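Local coordinates for protein malate oxidoreductase (Thermotoga maritima, PDB 1VL6) that probably catalyses the NAD-dependent oxidative decarboxylation of malate to pyruvate, as malic enzymes do, at residues P162-D167 against P331-G336; V173-A178 against Y205-F210; N181-T186 against A264-G269. All coordinates share one frame; numbering follows the deposited sequence.

Interaction 1. Residues P162-D167 against P331-G336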
# COMPACT_ATOMS: atom_id res chain seq x y z
N PRO A 162 4.59 -12.14 -23.60
CA PRO A 162 5.47 -11.24 -24.32
C PRO A 162 6.82 -11.17 -23.62
O PRO A 162 6.90 -11.33 -22.39
CB PRO A 162 4.72 -9.87 -24.25
CG PRO A 162 3.85 -9.97 -23.04
CD PRO A 162 3.42 -11.44 -23.06
N VAL A 163 7.86 -10.98 -24.43
CA VAL A 163 9.20 -10.78 -23.93
C VAL A 163 9.74 -9.56 -24.62
O VAL A 163 9.69 -9.47 -25.84
CB VAL A 163 10.08 -11.94 -24.32
CG1 VAL A 163 11.47 -11.78 -23.72
CG2 VAL A 163 9.43 -13.28 -23.93
N PHE A 164 10.27 -8.64 -23.82
CA PHE A 164 10.72 -7.34 -24.26
C PHE A 164 12.09 -7.13 -23.64
O PHE A 164 12.25 -7.42 -22.45
CB PHE A 164 9.75 -6.32 -23.70
CG PHE A 164 10.06 -4.88 -24.06
CD1 PHE A 164 9.88 -4.42 -25.36
CD2 PHE A 164 10.46 -3.98 -23.10
CE1 PHE A 164 10.13 -3.09 -25.69
CE2 PHE A 164 10.71 -2.64 -23.41
CZ PHE A 164 10.55 -2.20 -24.71
N HIS A 165 13.06 -6.65 -24.42
CA HIS A 165 14.37 -6.19 -23.87
C HIS A 165 14.58 -4.70 -24.14
O HIS A 165 14.77 -4.30 -25.30
CB HIS A 165 15.51 -7.00 -24.49
CG HIS A 165 16.86 -6.66 -23.95
ND1 HIS A 165 18.01 -6.99 -24.62
CD2 HIS A 165 17.25 -6.03 -22.82
CE1 HIS A 165 19.06 -6.58 -23.92
NE2 HIS A 165 18.63 -5.98 -22.83
N ASP A 166 14.51 -3.89 -23.10
CA ASP A 166 14.65 -2.44 -23.23
C ASP A 166 15.72 -1.95 -24.15
O ASP A 166 15.46 -1.17 -25.05
CB ASP A 166 15.03 -1.80 -21.92
CG ASP A 166 13.88 -1.50 -21.11
OD1 ASP A 166 13.39 -2.41 -20.40
OD2 ASP A 166 13.39 -0.35 -21.23
N ASP A 167 16.94 -2.33 -23.84
CA ASP A 167 18.11 -1.76 -24.49
C ASP A 167 18.10 -2.01 -25.97
O ASP A 167 18.72 -1.27 -26.72
CB ASP A 167 19.38 -2.36 -23.88
CG ASP A 167 19.50 -2.03 -22.39
OD1 ASP A 167 19.82 -0.81 -22.22
OD2 ASP A 167 19.20 -2.83 -21.41
N PRO A 331 6.80 1.35 -20.29
CA PRO A 331 5.60 1.19 -19.51
C PRO A 331 4.40 0.87 -20.39
O PRO A 331 3.65 -0.08 -20.12
CB PRO A 331 5.48 2.52 -18.77
CG PRO A 331 6.89 3.04 -18.76
CD PRO A 331 7.41 2.67 -20.09
N GLY A 332 4.22 1.65 -21.45
CA GLY A 332 3.05 1.46 -22.32
C GLY A 332 3.14 0.18 -23.09
O GLY A 332 2.15 -0.52 -23.23
N ILE A 333 4.32 -0.12 -23.60
CA ILE A 333 4.51 -1.30 -24.41
C ILE A 333 4.21 -2.54 -23.61
O ILE A 333 3.47 -3.42 -24.05
CB ILE A 333 5.94 -1.40 -24.85
CG1 ILE A 333 6.25 -0.28 -25.86
CG2 ILE A 333 6.18 -2.80 -25.42
CD1 ILE A 333 7.58 -0.42 -26.59
N MSE A 334 4.78 -2.62 -22.42
CA MSE A 334 4.62 -3.77 -21.57
C MSE A 334 3.20 -3.93 -21.12
O MSE A 334 2.67 -5.06 -21.05
CB MSE A 334 5.51 -3.63 -20.36
CG MSE A 334 5.90 -4.94 -19.71
SE MSE A 334 7.17 -6.04 -20.81
CE MSE A 334 6.30 -7.57 -20.53
N LYS A 335 2.56 -2.83 -20.80
CA LYS A 335 1.22 -2.91 -20.36
C LYS A 335 0.33 -3.38 -21.51
O LYS A 335 -0.57 -4.17 -21.34
CB LYS A 335 0.78 -1.55 -19.85
CG LYS A 335 -0.54 -1.62 -19.06
CD LYS A 335 -0.88 -0.21 -18.62
CE LYS A 335 -2.17 -0.15 -17.76
NZ LYS A 335 -2.93 1.01 -18.20
N GLY A 336 0.55 -2.86 -22.69
CA GLY A 336 -0.28 -3.26 -23.81
C GLY A 336 -0.09 -4.71 -24.13
O GLY A 336 -1.07 -5.46 -24.25
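The selenium of Met334, a selenomethionine in this crystal, sits obliquely beside the Phe164 ring: SE is 5.4 Å from the ring centroid and 54° off the ring normal. It is a Met-aromatic contact in which the heavy atom comes nearest to the root of the side chain, SE lying 3.9 Å from Phe164 CB. A bent chain makes this possible. CG of Met334 stands anti to the backbone N (chi1 -156°), and turns at the next two bonds bring the chain round to the strand, with CE left pointing at Pro162, 4.3 Å from its CG.

Ile333, one residue earlier on the helix, covers the CD1-CE1-CZ side of the same ring. Its CG2 methyl lies over one face, 4.0 Å from Phe164 CD1, while CD1 of Ile333 reaches Phe164 CE1 at 3.8 Å; the two side chains cross at about a right angle. Phe164 is thus gripped along its length, the selenium at CB and the isoleucine methyls farther out.

The strand 163-165 is the outermost strand, within this chain, of a four-stranded parallel sheet, and Phe164 is tied by backbone hydrogen bonds to Ile138 and Leu140 of the next strand. Ile344 and Phe330 also touch Phe164, and Phe103 of helix 89-107 meets Met334. No hydrogen bond crosses between 162-167 and 331-336, and the touching residues are all buried, so between these two segments the contact is apolar and rests on shape and dispersion; the selenium, standing in for the sulfur of the native methionine, probably adds a modest dispersion term, as the sulfur would.

Interaction 2. Residues V173-A178 against Y205-F210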
# COMPACT_ATOMS: atom_id res chain seq x y z
N VAL A 173 12.70 2.06 -30.21
CA VAL A 173 11.41 2.76 -30.34
C VAL A 173 11.56 4.26 -30.10
O VAL A 173 11.13 5.07 -30.92
CB VAL A 173 10.37 2.17 -29.40
CG1 VAL A 173 9.13 3.06 -29.28
CG2 VAL A 173 9.96 0.82 -29.91
N VAL A 174 12.20 4.62 -29.00
CA VAL A 174 12.33 6.00 -28.67
C VAL A 174 13.27 6.73 -29.65
O VAL A 174 12.98 7.85 -30.06
CB VAL A 174 12.82 6.18 -27.24
CG1 VAL A 174 12.86 7.62 -26.87
CG2 VAL A 174 11.87 5.51 -26.31
N VAL A 175 14.36 6.10 -30.04
CA VAL A 175 15.28 6.75 -31.00
C VAL A 175 14.53 7.01 -32.32
O VAL A 175 14.64 8.07 -32.90
CB VAL A 175 16.46 5.86 -31.27
CG1 VAL A 175 17.27 6.34 -32.47
CG2 VAL A 175 17.37 5.75 -30.01
N SER A 176 13.72 6.05 -32.75
CA SER A 176 12.96 6.16 -33.95
C SER A 176 11.97 7.29 -33.88
O SER A 176 11.85 8.06 -34.84
CB SER A 176 12.21 4.86 -34.20
OG SER A 176 13.13 3.83 -34.53
N ALA A 177 11.23 7.42 -32.79
CA ALA A 177 10.28 8.54 -32.71
C ALA A 177 11.02 9.86 -32.73
O ALA A 177 10.62 10.78 -33.40
CB ALA A 177 9.44 8.45 -31.47
N ALA A 178 12.12 9.95 -31.99
CA ALA A 178 12.92 11.17 -31.97
C ALA A 178 13.39 11.47 -33.38
O ALA A 178 13.36 12.61 -33.82
CB ALA A 178 14.12 10.99 -31.03
N TYR A 205 22.32 -2.14 -33.28
CA TYR A 205 21.78 -3.18 -34.14
C TYR A 205 20.29 -2.94 -34.41
O TYR A 205 19.84 -2.98 -35.58
CB TYR A 205 21.97 -4.53 -33.43
CG TYR A 205 21.46 -5.74 -34.16
CD1 TYR A 205 22.22 -6.34 -35.15
CD2 TYR A 205 20.23 -6.29 -33.85
CE1 TYR A 205 21.78 -7.43 -35.84
CE2 TYR A 205 19.77 -7.41 -34.53
CZ TYR A 205 20.55 -7.97 -35.52
OH TYR A 205 20.12 -9.05 -36.19
N ASN A 206 19.52 -2.69 -33.35
CA ASN A 206 18.09 -2.54 -33.51
C ASN A 206 17.71 -1.21 -34.13
O ASN A 206 16.75 -1.13 -34.94
CB ASN A 206 17.36 -2.74 -32.22
CG ASN A 206 17.31 -4.19 -31.80
OD1 ASN A 206 16.38 -4.88 -32.17
ND2 ASN A 206 18.26 -4.63 -30.98
N ILE A 207 18.45 -0.17 -33.75
CA ILE A 207 18.23 1.17 -34.33
C ILE A 207 18.42 1.10 -35.85
O ILE A 207 17.62 1.63 -36.63
CB ILE A 207 19.19 2.21 -33.73
CG1 ILE A 207 18.75 2.56 -32.30
CG2 ILE A 207 19.22 3.45 -34.57
CD1 ILE A 207 19.89 3.09 -31.42
N VAL A 208 19.46 0.41 -36.28
CA VAL A 208 19.69 0.27 -37.72
C VAL A 208 18.48 -0.36 -38.38
O VAL A 208 17.98 0.13 -39.38
CB VAL A 208 20.93 -0.58 -37.98
CG1 VAL A 208 21.06 -0.94 -39.49
CG2 VAL A 208 22.16 0.13 -37.46
N LYS A 209 18.02 -1.47 -37.84
CA LYS A 209 16.89 -2.18 -38.44
C LYS A 209 15.57 -1.37 -38.43
O LYS A 209 14.81 -1.44 -39.37
CB LYS A 209 16.69 -3.54 -37.73
CG LYS A 209 17.67 -4.59 -38.18
CD LYS A 209 17.39 -5.89 -37.50
CE LYS A 209 18.24 -7.01 -38.06
NZ LYS A 209 17.83 -8.24 -37.35
N PHE A 210 15.30 -0.63 -37.37
CA PHE A 210 14.11 0.22 -37.34
C PHE A 210 14.20 1.30 -38.38
O PHE A 210 13.20 1.56 -39.04
CB PHE A 210 13.88 0.90 -35.98
CG PHE A 210 13.06 0.09 -35.02
CD1 PHE A 210 13.54 -1.08 -34.48
CD2 PHE A 210 11.80 0.51 -34.65
CE1 PHE A 210 12.79 -1.82 -33.60
CE2 PHE A 210 11.07 -0.21 -33.76
CZ PHE A 210 11.56 -1.38 -33.24
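Val175 and Ile207 cross at about a right angle: Val175 CG2 is 3.9 Å from Ile207 CD1, and Val175 CG1 rests 4.1 Å from Ile207 CG2. With CG1 of Ile207 beside its own backbone N (chi1 -74°), the longer branch lies across both valine methyls. The second half of the contact belongs to Phe210, which points at the other helix. Ser176 OG comes within 3.4 Å of Phe210 CB, and Val173 CG2 approaches Phe210 CE2 at 4.1 Å, both oblique to the ring.

Behind this first shell, the serine hydroxyl is hydrogen-bonded to Ala172 O, one turn earlier in its own helix. Val353 of helix 346-358 touches both Val173 and Ser176, and Ala172 packs on Phe210. On the 205-210 side, Lys209 NZ bonds Tyr205 OH at 2.7 Å, and both also reach Glu243, well to the side of the packing.

The short axes approach to 9.6 Å and cross at -44°, both helices running broadly the same way. Helix 202-214 follows strand 194-198 and a glycine-rich turn, consistent with the strand-turn-helix of a Rossmann-type domain, and helix 166-186 packs beside it. No hydrogen bond passes between 173-178 and 205-210, though nearer the start of helix 166-186 Gln168 OE1 takes one from Asn206 ND2; between these two segments the fit of branched side chains and one ring carries the contact.

Interaction 3. Residues N181-T186 against A264-G269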
# COMPACT_ATOMS: atom_id res chain seq x y z
N ASN A 181 10.62 12.89 -35.72
CA ASN A 181 10.31 14.28 -35.43
C ASN A 181 11.45 15.23 -35.83
O ASN A 181 11.24 16.29 -36.41
CB ASN A 181 9.89 14.42 -33.98
CG ASN A 181 8.43 14.01 -33.76
OD1 ASN A 181 7.66 13.76 -34.70
ND2 ASN A 181 8.04 13.96 -32.51
N ALA A 182 12.67 14.83 -35.53
CA ALA A 182 13.80 15.63 -35.96
C ALA A 182 13.80 15.80 -37.50
O ALA A 182 14.04 16.87 -38.02
CB ALA A 182 15.11 14.98 -35.47
N LEU A 183 13.53 14.70 -38.20
CA LEU A 183 13.49 14.69 -39.65
C LEU A 183 12.44 15.67 -40.20
O LEU A 183 12.71 16.40 -41.12
CB LEU A 183 13.20 13.26 -40.16
CG LEU A 183 13.20 13.10 -41.67
CD1 LEU A 183 14.65 13.32 -42.18
CD2 LEU A 183 12.64 11.78 -42.15
N LYS A 184 11.27 15.68 -39.59
CA LYS A 184 10.25 16.60 -39.94
C LYS A 184 10.75 18.02 -39.83
O LYS A 184 10.56 18.80 -40.75
CB LYS A 184 9.02 16.38 -39.05
CG LYS A 184 7.88 17.32 -39.28
CD LYS A 184 6.75 17.06 -38.22
CE LYS A 184 5.69 18.23 -38.19
NZ LYS A 184 4.70 18.15 -37.03
N LEU A 185 11.37 18.37 -38.71
CA LEU A 185 11.87 19.72 -38.48
C LEU A 185 12.94 20.13 -39.47
O LEU A 185 13.03 21.26 -39.88
CB LEU A 185 12.44 19.85 -37.07
CG LEU A 185 11.33 19.75 -36.03
CD1 LEU A 185 11.84 19.60 -34.63
CD2 LEU A 185 10.44 20.97 -36.15
N THR A 186 13.75 19.18 -39.84
CA THR A 186 14.73 19.25 -40.88
C THR A 186 14.21 19.50 -42.30
O THR A 186 14.92 20.00 -43.19
CB THR A 186 15.41 17.87 -40.80
OG1 THR A 186 16.66 17.97 -40.09
CG2 THR A 186 15.71 17.35 -42.07
N ALA A 264 26.83 13.63 -43.79
CA ALA A 264 25.75 12.96 -43.10
C ALA A 264 24.73 13.95 -42.58
O ALA A 264 25.07 15.04 -42.16
CB ALA A 264 26.32 12.13 -41.97
N ASP A 265 23.48 13.54 -42.57
CA ASP A 265 22.40 14.35 -42.04
C ASP A 265 22.12 14.07 -40.57
O ASP A 265 21.68 14.95 -39.84
CB ASP A 265 21.15 14.08 -42.83
CG ASP A 265 21.31 14.44 -44.27
OD1 ASP A 265 21.15 15.65 -44.56
OD2 ASP A 265 21.63 13.62 -45.17
N PHE A 266 22.34 12.82 -40.15
CA PHE A 266 22.13 12.46 -38.75
C PHE A 266 23.30 11.64 -38.26
O PHE A 266 23.92 10.88 -39.04
CB PHE A 266 20.88 11.64 -38.58
CG PHE A 266 19.61 12.38 -38.92
CD1 PHE A 266 19.29 12.66 -40.24
CD2 PHE A 266 18.71 12.72 -37.94
CE1 PHE A 266 18.12 13.29 -40.56
CE2 PHE A 266 17.55 13.36 -38.26
CZ PHE A 266 17.25 13.66 -39.56
N PHE A 267 23.63 11.84 -36.99
CA PHE A 267 24.52 10.94 -36.29
C PHE A 267 23.70 10.41 -35.16
O PHE A 267 23.10 11.21 -34.41
CB PHE A 267 25.76 11.67 -35.75
CG PHE A 267 26.53 10.88 -34.68
CD1 PHE A 267 27.51 9.97 -35.04
CD2 PHE A 267 26.23 11.03 -33.36
CE1 PHE A 267 28.18 9.26 -34.09
CE2 PHE A 267 26.90 10.29 -32.40
CZ PHE A 267 27.88 9.42 -32.77
N ILE A 268 23.67 9.08 -35.04
CA ILE A 268 23.11 8.45 -33.87
C ILE A 268 24.15 7.59 -33.20
O ILE A 268 24.59 6.55 -33.73
CB ILE A 268 21.95 7.63 -34.26
CG1 ILE A 268 21.01 8.47 -35.14
CG2 ILE A 268 21.24 7.20 -33.03
CD1 ILE A 268 19.63 7.89 -35.32
N GLY A 269 24.54 8.02 -32.01
CA GLY A 269 25.56 7.36 -31.26
C GLY A 269 25.03 6.75 -30.01
O GLY A 269 24.35 7.39 -29.19
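This is helix-on-sheet packing, in which the C-terminal part of helix 166-186 lies over strand 266-269, an inner strand of the six-stranded sheet, and one aromatic side chain fills the interval. Phe266 reaches out from the strand to Ala182, Leu183 and Thr186. The helix runs nearly opposite to the strand, at 162°, with the axes 11.7 Å apart at their closest.

Leu183 CD1 comes obliquely to the far end of the ring, 3.7 Å from Phe266 CZ, and the two side chains cross at about a right angle. Ala182 CB meets the ring edge instead, near its plane, 4.0 Å from Phe266 CE2. Thr186 OG1 is a looser neighbour, 4.4 Å from Phe266 CZ. CG of Phe266 lies beside its own backbone N (chi1 -65°), a turn that carries the ring out to the helix. An alanine here is likely to open a gap beneath the helix, leaving Leu183 CD1 and Ala182 CB without their aromatic partner.

The ring is also hemmed in by Val195 and Val289 of the neighbouring strands and meets Phe179 with the planes at about 55°. Backbone hydrogen bonds join Phe266 to Lys194 and Val196. A helix laid antiparallel over one of several parallel strands, in a domain that carries a GxGxxG sequence, is consistent with the Rossmann-type fold expected of the NAD-binding domain of malic enzymes.

Helix 166-186 threads all three contacts: it follows directly on the strand of interaction 1, packs on helix 202-214 in interaction 2, and lays its C-terminal part over strand 266-269 in interaction 3. Centres lie about 15 Å apart between interactions 1 and 2, about 12 Å between 2 and 3, and about 26 Å between 1 and 3. Neighbours touch: Ile333 CD1 is 4.3 Å from Val173 CG2, and Val175 CG1 is 4.0 Å from Ile268 CD1, so each neighbouring pair is joined by apolar packing, while 1 and 3 do not touch (nearest atoms about 11 Å). Ile207 of interaction 2 touches the GxGxxG glycines, which probably mark the dinucleotide-binding turn.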